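Local structure of methyltransferase-like protein (Saccharopolyspora spinosa, 4PNE) at residues P57-H62 / Q75-L80; H62-N67 / E241-R246. The protein catalyses a [4+2] cycloaddition in spinosyn biosynthesis, using a scaffold like that of SAM-dependent methyltransferases, here with S-adenosylhomocysteine bound. One frame throughout, in Å; residues are numbered along the deposited sequence.

Interaction 1 of 2, residues P57-H62 / Q75-L80; sequences PCAIHH and QAADRL. With SAH (S-adenosyl-L-homocysteine), chain C.
Ala77, near the start of helix 73-88, meets the 57-62 loop through both its methyl and its carbonyl. Its CB rests against Ala59 CB at 3.8 Å, and a residue this small on each side lets loop and helix come close. Its carbonyl O accepts a nearly straight hydrogen bond from His61 NE2 (2.9 Å, 171°); the donor stands above the carbonyl plane, while the oxygen lies in the plane of the imidazole. At the other nitrogen, His61 ND1 donates to OXT of S-adenosylhomocysteine at 2.6 Å. Histidine suits this place because its two ring nitrogens can link the helix carbonyl and the ligand carboxylate through one flat group. The other carboxylate oxygen, O, takes the backbone N-H of Ile60 at 2.9 Å. One turn after Ala77, with CG anti to the backbone N (chi1 -177°), Leu80 turns its CD2 branch to His61 CD2 at 3.6 Å and to His62 O, a buried carbonyl oxygen with no partner in the model. Helix 105-113 borders the same loop, with Gln105 touching Ala59 and Pro106 touching His61, while Gln127 of helix 125-138 touches Ile60.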
ATOM      1  N   PRO A  57       8.542  13.301  -0.618  1.00 20.24           N
ATOM      2  CA  PRO A  57       7.434  12.370  -0.817  1.00 17.90           C
ATOM      3  C   PRO A  57       7.996  10.991  -1.079  1.00 20.21           C
ATOM      4  O   PRO A  57       8.929  10.882  -1.854  1.00 21.10           O
ATOM      5  CB  PRO A  57       6.713  12.933  -2.039  1.00 18.61           C
ATOM      6  CG  PRO A  57       7.008  14.423  -1.971  1.00 19.01           C
ATOM      7  CD  PRO A  57       8.441  14.480  -1.495  1.00 19.85           C
ATOM      8  N   CYS A  58       7.449   9.976  -0.425  1.00 17.75           N
ATOM      9  CA  CYS A  58       8.054   8.654  -0.364  1.00 19.75           C
ATOM     10  C   CYS A  58       7.057   7.524  -0.568  1.00 13.70           C
ATOM     11  O   CYS A  58       5.841   7.694  -0.408  1.00 14.62           O
ATOM     12  CB  CYS A  58       8.728   8.442   0.996  1.00 14.96           C
ATOM     13  SG  CYS A  58       7.567   8.456   2.405  1.00 22.09           S
ATOM     14  N   ALA A  59       7.590   6.356  -0.882  1.00 14.74           N
ATOM     15  CA  ALA A  59       6.834   5.109  -0.756  1.00 14.11           C
ATOM     16  C   ALA A  59       6.392   4.897   0.695  1.00 13.17           C
ATOM     17  O   ALA A  59       7.159   5.109   1.622  1.00 16.96           O
ATOM     18  CB  ALA A  59       7.680   3.925  -1.228  1.00 17.30           C
ATOM     19  N   ILE A  60       5.149   4.484   0.905  1.00 11.40           N
ATOM     20  CA  ILE A  60       4.652   4.131   2.212  1.00 12.41           C
ATOM     21  C   ILE A  60       4.337   2.635   2.214  1.00 14.24           C
ATOM     22  O   ILE A  60       3.222   2.190   2.466  1.00 14.07           O
ATOM     23  CB  ILE A  60       3.427   4.950   2.582  1.00 14.40           C
ATOM     24  CG1 ILE A  60       3.626   6.423   2.180  1.00 15.49           C
ATOM     25  CG2 ILE A  60       3.158   4.821   4.085  1.00 14.44           C
ATOM     26  CD1 ILE A  60       2.383   7.307   2.390  1.00 17.67           C
ATOM     27  N   HIS A  61       5.364   1.862   1.921  1.00 10.43           N
ATOM     28  CA  HIS A  61       5.276   0.411   2.019  1.00  8.27           C
ATOM     29  C   HIS A  61       6.663  -0.135   2.382  1.00 11.47           C
ATOM     30  O   HIS A  61       7.672   0.580   2.294  1.00 10.42           O
ATOM     31  CB  HIS A  61       4.714  -0.188   0.718  1.00  9.17           C
ATOM     32  CG  HIS A  61       5.560   0.040  -0.501  1.00  9.92           C
ATOM     33  ND1 HIS A  61       5.084   0.750  -1.586  1.00 10.57           N
ATOM     34  CD2 HIS A  61       6.816  -0.349  -0.827  1.00 11.45           C
ATOM     35  CE1 HIS A  61       6.018   0.789  -2.523  1.00 13.21           C
ATOM     36  NE2 HIS A  61       7.076   0.126  -2.091  1.00 12.99           N
ATOM     37  N   HIS A  62       6.694  -1.383   2.823  1.00  9.41           N
ATOM     38  CA  HIS A  62       7.927  -2.035   3.275  1.00 11.08           C
ATOM     39  C   HIS A  62       8.935  -2.183   2.146  1.00 11.96           C
ATOM     40  O   HIS A  62       8.563  -2.310   0.964  1.00 14.07           O
ATOM     41  CB  HIS A  62       7.609  -3.416   3.833  1.00 11.57           C
ATOM     42  CG  HIS A  62       7.146  -3.407   5.257  1.00 14.72           C
ATOM     43  ND1 HIS A  62       6.339  -2.420   5.787  1.00 14.00           N
ATOM     44  CD2 HIS A  62       7.371  -4.287   6.257  1.00 12.93           C
ATOM     45  CE1 HIS A  62       6.129  -2.673   7.066  1.00 11.86           C
ATOM     46  NE2 HIS A  62       6.730  -3.811   7.375  1.00 13.84           N
ATOM     47  N   GLN A  75      15.383   2.646  -1.102  1.00 11.58           N
ATOM     48  CA  GLN A  75      15.802   1.827  -2.222  1.00 14.31           C
ATOM     49  C   GLN A  75      15.069   0.495  -2.255  1.00 12.26           C
ATOM     50  O   GLN A  75      14.656   0.020  -3.319  1.00 13.12           O
ATOM     51  CB  GLN A  75      17.304   1.580  -2.175  1.00 15.43           C
ATOM     52  CG  GLN A  75      18.133   2.770  -2.588  1.00 20.17           C
ATOM     53  CD  GLN A  75      19.599   2.574  -2.310  1.00 26.75           C
ATOM     54  OE1 GLN A  75      19.980   2.073  -1.247  1.00 26.61           O
ATOM     55  NE2 GLN A  75      20.440   2.973  -3.259  1.00 38.15           N
ATOM     56  N   ALA A  76      14.939  -0.132  -1.086  1.00 11.39           N
ATOM     57  CA  ALA A  76      14.274  -1.428  -0.963  1.00 10.17           C
ATOM     58  C   ALA A  76      12.772  -1.314  -1.244  1.00 13.08           C
ATOM     59  O   ALA A  76      12.167  -2.209  -1.851  1.00 12.43           O
ATOM     60  CB  ALA A  76      14.500  -2.012   0.412  1.00 12.15           C
ATOM     61  N   ALA A  77      12.174  -0.198  -0.854  1.00 11.54           N
ATOM     62  CA  ALA A  77      10.785   0.057  -1.201  1.00 11.12           C
ATOM     63  C   ALA A  77      10.626   0.184  -2.712  1.00 12.94           C
ATOM     64  O   ALA A  77       9.651  -0.308  -3.294  1.00 12.03           O
ATOM     65  CB  ALA A  77      10.268   1.306  -0.498  1.00 12.31           C
ATOM     66  N   ASP A  78      11.606   0.787  -3.384  1.00 13.30           N
ATOM     67  CA  ASP A  78      11.523   0.904  -4.845  1.00 11.73           C
ATOM     68  C   ASP A  78      11.612  -0.496  -5.489  1.00 12.45           C
ATOM     69  O   ASP A  78      11.007  -0.758  -6.526  1.00 13.52           O
ATOM     70  CB  ASP A  78      12.623   1.816  -5.394  1.00 13.29           C
ATOM     71  CG  ASP A  78      12.342   3.302  -5.183  1.00 19.61           C
ATOM     72  OD1 ASP A  78      11.177   3.680  -4.910  1.00 17.66           O
ATOM     73  OD2 ASP A  78      13.312   4.090  -5.294  1.00 19.79           O
ATOM     74  N   ARG A  79      12.373  -1.404  -4.876  1.00 13.10           N
ATOM     75  CA  ARG A  79      12.479  -2.765  -5.386  1.00 11.75           C
ATOM     76  C   ARG A  79      11.128  -3.449  -5.297  1.00 12.92           C
ATOM     77  O   ARG A  79      10.715  -4.166  -6.222  1.00 15.35           O
ATOM     78  CB  ARG A  79      13.533  -3.535  -4.592  1.00 13.56           C
ATOM     79  CG  ARG A  79      13.680  -4.981  -4.965  1.00 18.00           C
ATOM     80  CD  ARG A  79      14.109  -5.135  -6.389  1.00 22.86           C
ATOM     81  NE  ARG A  79      14.370  -6.546  -6.676  1.00 27.84           N
ATOM     82  CZ  ARG A  79      14.038  -7.178  -7.798  1.00 37.57           C
ATOM     83  NH1 ARG A  79      13.424  -6.537  -8.792  1.00 32.51           N
ATOM     84  NH2 ARG A  79      14.334  -8.467  -7.926  1.00 40.02           N
ATOM     85  N   LEU A  80      10.438  -3.260  -4.191  1.00 12.00           N
ATOM     86  CA  LEU A  80       9.126  -3.853  -4.036  1.00 12.27           C
ATOM     87  C   LEU A  80       8.195  -3.308  -5.106  1.00 12.17           C
ATOM     88  O   LEU A  80       7.480  -4.059  -5.774  1.00 12.64           O
ATOM     89  CB  LEU A  80       8.573  -3.608  -2.648  1.00 11.43           C
ATOM     90  CG  LEU A  80       7.216  -4.296  -2.446  1.00 14.06           C
ATOM     91  CD1 LEU A  80       7.312  -5.838  -2.527  1.00 15.99           C
ATOM     92  CD2 LEU A  80       6.634  -3.933  -1.135  1.00 19.29           C
TER
HETATM   93  N   SAH C 301       0.218   2.273  -1.996  1.00 14.33           N
HETATM   94  CA  SAH C 301       0.942   3.401  -1.403  1.00 14.15           C
HETATM   95  CB  SAH C 301       0.425   3.829  -0.032  1.00 12.04           C
HETATM   96  CG  SAH C 301       0.131   2.763   0.994  1.00 15.82           C
HETATM   97  SD  SAH C 301      -0.286   3.503   2.580  1.00 13.88           S
HETATM   98  C   SAH C 301       2.406   3.065  -1.324  1.00 15.95           C
HETATM   99  O   SAH C 301       3.218   3.954  -1.146  1.00 14.49           O
HETATM  100  OXT SAH C 301       2.773   1.905  -1.532  1.00 12.84           O
HETATM  101  C5' SAH C 301      -2.064   3.161   2.540  1.00 13.54           C
HETATM  102  C4' SAH C 301      -2.833   4.015   1.543  1.00 13.18           C
HETATM  103  O4' SAH C 301      -4.161   3.522   1.420  1.00 13.04           O
HETATM  104  C3' SAH C 301      -2.976   5.472   1.947  1.00 13.27           C
HETATM  105  O3' SAH C 301      -2.678   6.227   0.788  1.00 13.01           O
HETATM  106  C2' SAH C 301      -4.432   5.595   2.365  1.00 12.47           C
HETATM  107  O2' SAH C 301      -5.028   6.887   2.259  1.00 14.47           O
HETATM  108  C1' SAH C 301      -5.085   4.578   1.430  1.00 11.84           C
HETATM  109  N9  SAH C 301      -6.425   4.163   1.887  1.00 12.01           N
HETATM  110  C8  SAH C 301      -6.847   3.734   3.103  1.00 17.45           C
HETATM  111  N7  SAH C 301      -8.180   3.507   3.070  1.00 13.74           N
HETATM  112  C5  SAH C 301      -8.612   3.808   1.829  1.00 11.02           C
HETATM  113  C6  SAH C 301      -9.857   3.787   1.237  1.00 15.50           C
HETATM  114  N6  SAH C 301     -10.935   3.392   1.899  1.00 16.07           N
HETATM  115  N1  SAH C 301      -9.975   4.135  -0.060  1.00 11.53           N
HETATM  116  C2  SAH C 301      -8.879   4.536  -0.796  1.00 13.25           C
HETATM  117  N3  SAH C 301      -7.649   4.607  -0.208  1.00 14.60           N
HETATM  118  C4  SAH C 301      -7.521   4.217   1.080  1.00 11.18           C

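Interaction 2 of 2, residues H62-N67 / E241-R246; sequences HGYWEN and EDVSSR
Trp65 and Arg246 bring the two backbones closest, their CA atoms 5.0 Å apart, and Trp65 N donates to Arg246 O at 2.9 Å. That carbonyl O also lies in the indole plane at its edge, 3.4 Å from Trp65 CE3. The Arg246 side chain then runs beside Tyr64, pointing the same way: its CB makes a CH-pi contact over one face of the phenol, 3.8 Å from the ring centroid. CG, set anti to the carbonyl carbon (chi1 -45°), lies above the CE2 rim, and a bend at chi2 carries the guanidinium under the hydroxyl. Tyr64 OH lies above the centre of that guanidinium, whose plane is turned 32° from the ring, but its angle to Arg246 NH1 is too poor for a hydrogen bond. At the ring edge, Val243 CG1 approaches Tyr64 CE2. Here strand 236-242, an outermost strand of the methyltransferase-like sheet, gives way to the short, weakly bonded helix 244-247. An Asx turn marks the change: Asp242 OD1 accepts from both Ser244 N and Ser244 OG. Arginine offers an aliphatic stem to the tyrosine and a charged end to Glu66. Arg246 NH1 forms a salt bridge with Glu66 OE1 at 2.9 Å, somewhat bent (152°), with OE1 in the guanidinium plane but NH1 above the carboxylate plane. NH1 adds a weak bond to Trp65 O. Trp65 NE1 is hydrogen-bonded to Ala71 O, and Glu66 OE2 pairs with Arg79 of helix 73-88.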
ATOM      1  N   HIS A  62       6.694  -1.383   2.823  1.00  9.41           N
ATOM      2  CA  HIS A  62       7.927  -2.035   3.275  1.00 11.08           C
ATOM      3  C   HIS A  62       8.935  -2.183   2.146  1.00 11.96           C
ATOM      4  O   HIS A  62       8.563  -2.310   0.964  1.00 14.07           O
ATOM      5  CB  HIS A  62       7.609  -3.416   3.833  1.00 11.57           C
ATOM      6  CG  HIS A  62       7.146  -3.407   5.257  1.00 14.72           C
ATOM      7  ND1 HIS A  62       6.339  -2.420   5.787  1.00 14.00           N
ATOM      8  CD2 HIS A  62       7.371  -4.287   6.257  1.00 12.93           C
ATOM      9  CE1 HIS A  62       6.129  -2.673   7.066  1.00 11.86           C
ATOM     10  NE2 HIS A  62       6.730  -3.811   7.375  1.00 13.84           N
ATOM     11  N   GLY A  63      10.205  -2.224   2.495  1.00 12.90           N
ATOM     12  CA  GLY A  63      11.240  -2.530   1.531  1.00 12.00           C
ATOM     13  C   GLY A  63      11.401  -4.029   1.344  1.00 12.05           C
ATOM     14  O   GLY A  63      11.079  -4.825   2.239  1.00 12.63           O
ATOM     15  N   TYR A  64      11.974  -4.387   0.205  1.00 12.07           N
ATOM     16  CA  TYR A  64      12.325  -5.760  -0.144  1.00 11.43           C
ATOM     17  C   TYR A  64      13.813  -5.794  -0.454  1.00 11.32           C
ATOM     18  O   TYR A  64      14.296  -5.070  -1.333  1.00 12.98           O
ATOM     19  CB  TYR A  64      11.483  -6.216  -1.345  1.00 12.74           C
ATOM     20  CG  TYR A  64      11.742  -7.578  -1.928  1.00 11.67           C
ATOM     21  CD1 TYR A  64      12.857  -7.820  -2.711  1.00 10.47           C
ATOM     22  CD2 TYR A  64      10.853  -8.608  -1.722  1.00 13.64           C
ATOM     23  CE1 TYR A  64      13.082  -9.055  -3.271  1.00 17.90           C
ATOM     24  CE2 TYR A  64      11.058  -9.862  -2.278  1.00 13.10           C
ATOM     25  CZ  TYR A  64      12.181 -10.080  -3.048  1.00 15.86           C
ATOM     26  OH  TYR A  64      12.389 -11.316  -3.606  1.00 18.62           O
ATOM     27  N   TRP A  65      14.546  -6.601   0.315  1.00 12.13           N
ATOM     28  CA  TRP A  65      15.983  -6.708   0.193  1.00 13.57           C
ATOM     29  C   TRP A  65      16.400  -8.041  -0.413  1.00 13.67           C
ATOM     30  O   TRP A  65      15.779  -9.070  -0.185  1.00 15.41           O
ATOM     31  CB  TRP A  65      16.644  -6.561   1.559  1.00 10.83           C
ATOM     32  CG  TRP A  65      16.770  -5.180   2.070  1.00 13.94           C
ATOM     33  CD1 TRP A  65      17.867  -4.391   1.984  1.00 13.35           C
ATOM     34  CD2 TRP A  65      15.783  -4.429   2.802  1.00 10.54           C
ATOM     35  NE1 TRP A  65      17.641  -3.192   2.613  1.00 13.07           N
ATOM     36  CE2 TRP A  65      16.371  -3.191   3.136  1.00 11.96           C
ATOM     37  CE3 TRP A  65      14.476  -4.687   3.223  1.00 12.33           C
ATOM     38  CZ2 TRP A  65      15.689  -2.205   3.836  1.00 13.70           C
ATOM     39  CZ3 TRP A  65      13.794  -3.702   3.927  1.00 13.92           C
ATOM     40  CH2 TRP A  65      14.415  -2.490   4.259  1.00 11.27           C
ATOM     41  N   GLU A  66      17.497  -7.997  -1.159  1.00 15.37           N
ATOM     42  CA  GLU A  66      18.112  -9.189  -1.743  1.00 16.80           C
ATOM     43  C   GLU A  66      19.196  -9.825  -0.874  1.00 14.15           C
ATOM     44  O   GLU A  66      19.575 -10.980  -1.076  1.00 19.98           O
ATOM     45  CB  GLU A  66      18.708  -8.841  -3.094  1.00 20.83           C
ATOM     46  CG  GLU A  66      17.712  -8.222  -4.055  1.00 21.77           C
ATOM     47  CD  GLU A  66      16.707  -9.226  -4.578  1.00 26.96           C
ATOM     48  OE1 GLU A  66      16.799 -10.422  -4.218  1.00 36.44           O
ATOM     49  OE2 GLU A  66      15.808  -8.818  -5.351  1.00 36.92           O
ATOM     50  N   ASN A  67      19.674  -9.088   0.111  1.00 14.66           N
ATOM     51  CA  ASN A  67      20.717  -9.553   1.014  1.00 17.10           C
ATOM     52  C   ASN A  67      20.405  -9.118   2.435  1.00 20.01           C
ATOM     53  O   ASN A  67      19.240  -8.927   2.776  1.00 21.60           O
ATOM     54  CB  ASN A  67      22.072  -9.021   0.559  1.00 18.54           C
ATOM     55  CG  ASN A  67      22.115  -7.505   0.522  1.00 20.67           C
ATOM     56  OD1 ASN A  67      21.221  -6.837   1.046  1.00 20.16           O
ATOM     57  ND2 ASN A  67      23.173  -6.958  -0.071  1.00 21.03           N
ATOM     58  N   GLU A 241       3.482 -15.162  -2.918  1.00 12.35           N
ATOM     59  CA  GLU A 241       4.863 -15.308  -2.513  1.00 14.88           C
ATOM     60  C   GLU A 241       4.939 -14.781  -1.117  1.00 13.47           C
ATOM     61  O   GLU A 241       4.546 -13.638  -0.873  1.00 11.39           O
ATOM     62  CB  GLU A 241       5.793 -14.516  -3.402  1.00 13.70           C
ATOM     63  CG  GLU A 241       5.580 -14.681  -4.897  1.00 21.78           C
ATOM     64  CD  GLU A 241       6.165 -13.504  -5.666  1.00 39.06           C
ATOM     65  OE1 GLU A 241       7.412 -13.365  -5.648  1.00 46.26           O
ATOM     66  OE2 GLU A 241       5.384 -12.689  -6.232  1.00 32.37           O
ATOM     67  N   ASP A 242       5.415 -15.604  -0.211  1.00 12.77           N
ATOM     68  CA  ASP A 242       5.717 -15.157   1.144  1.00 12.82           C
ATOM     69  C   ASP A 242       7.125 -14.619   1.119  1.00 11.02           C
ATOM     70  O   ASP A 242       8.084 -15.351   0.917  1.00 12.51           O
ATOM     71  CB  ASP A 242       5.553 -16.306   2.154  1.00 11.97           C
ATOM     72  CG  ASP A 242       5.953 -15.917   3.547  1.00 12.74           C
ATOM     73  OD1 ASP A 242       6.458 -14.797   3.770  1.00 12.00           O
ATOM     74  OD2 ASP A 242       5.723 -16.718   4.452  1.00 14.80           O
ATOM     75  N   VAL A 243       7.267 -13.305   1.326  1.00 12.42           N
ATOM     76  CA  VAL A 243       8.573 -12.662   1.192  1.00 11.98           C
ATOM     77  C   VAL A 243       8.992 -12.054   2.551  1.00 14.11           C
ATOM     78  O   VAL A 243       9.727 -11.091   2.619  1.00 13.06           O
ATOM     79  CB  VAL A 243       8.573 -11.589   0.068  1.00 13.36           C
ATOM     80  CG1 VAL A 243       8.212 -12.222  -1.300  1.00 13.98           C
ATOM     81  CG2 VAL A 243       7.591 -10.417   0.345  1.00 12.92           C
ATOM     82  N   SER A 244       8.476 -12.620   3.623  1.00 12.85           N
ATOM     83  CA  SER A 244       8.800 -12.138   4.957  1.00 12.75           C
ATOM     84  C   SER A 244      10.312 -12.082   5.204  1.00 10.39           C
ATOM     85  O   SER A 244      10.789 -11.176   5.888  1.00 11.53           O
ATOM     86  CB  SER A 244       8.176 -13.028   6.016  1.00 10.86           C
ATOM     87  OG  SER A 244       6.806 -13.177   5.793  1.00 14.49           O
ATOM     88  N   SER A 245      11.071 -13.054   4.689  1.00 13.72           N
ATOM     89  CA  SER A 245      12.519 -13.060   4.876  1.00 13.08           C
ATOM     90  C   SER A 245      13.246 -11.892   4.190  1.00 15.23           C
ATOM     91  O   SER A 245      14.372 -11.536   4.592  1.00 15.15           O
ATOM     92  CB  SER A 245      13.133 -14.370   4.366  1.00 12.20           C
ATOM     93  OG  SER A 245      12.964 -14.523   2.980  1.00 16.92           O
ATOM     94  N   ARG A 246      12.606 -11.313   3.172  1.00 10.00           N
ATOM     95  CA  ARG A 246      13.169 -10.198   2.410  1.00 10.56           C
ATOM     96  C   ARG A 246      12.786  -8.846   2.987  1.00 13.38           C
ATOM     97  O   ARG A 246      13.430  -7.865   2.703  1.00 12.46           O
ATOM     98  CB  ARG A 246      12.691 -10.258   0.965  1.00 14.63           C
ATOM     99  CG  ARG A 246      12.762 -11.618   0.344  1.00 15.01           C
ATOM    100  CD  ARG A 246      14.143 -12.232   0.407  1.00 16.55           C
ATOM    101  NE  ARG A 246      14.300 -13.191  -0.677  1.00 20.28           N
ATOM    102  CZ  ARG A 246      14.900 -12.940  -1.835  1.00 21.66           C
ATOM    103  NH1 ARG A 246      15.442 -11.754  -2.085  1.00 24.40           N
ATOM    104  NH2 ARG A 246      14.964 -13.905  -2.744  1.00 26.09           N
TER

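Overall arrangement
From the N terminus, the chain leaves helix 36-54 and enters the loop that carries the first segments of both contacts, which share His62. Interaction 1 closes first, a short loop with 12 residues between its segments, as the chain folds back onto helix 73-88. Interaction 2 starts within that loop but closes only after 173 further residues, just beyond strand 236-242, in the turn and short helix 244-247, so the two cross. Their centres lie 12 Å apart and they touch directly: Tyr64 N probably bonds to Ala76 O, and Ala76 CB packs against Gly63 and Trp65. Together they tie helix 73-88 and the loop at the S-adenosyl-L-homocysteine pocket to the turn and helix that follow the edge strand.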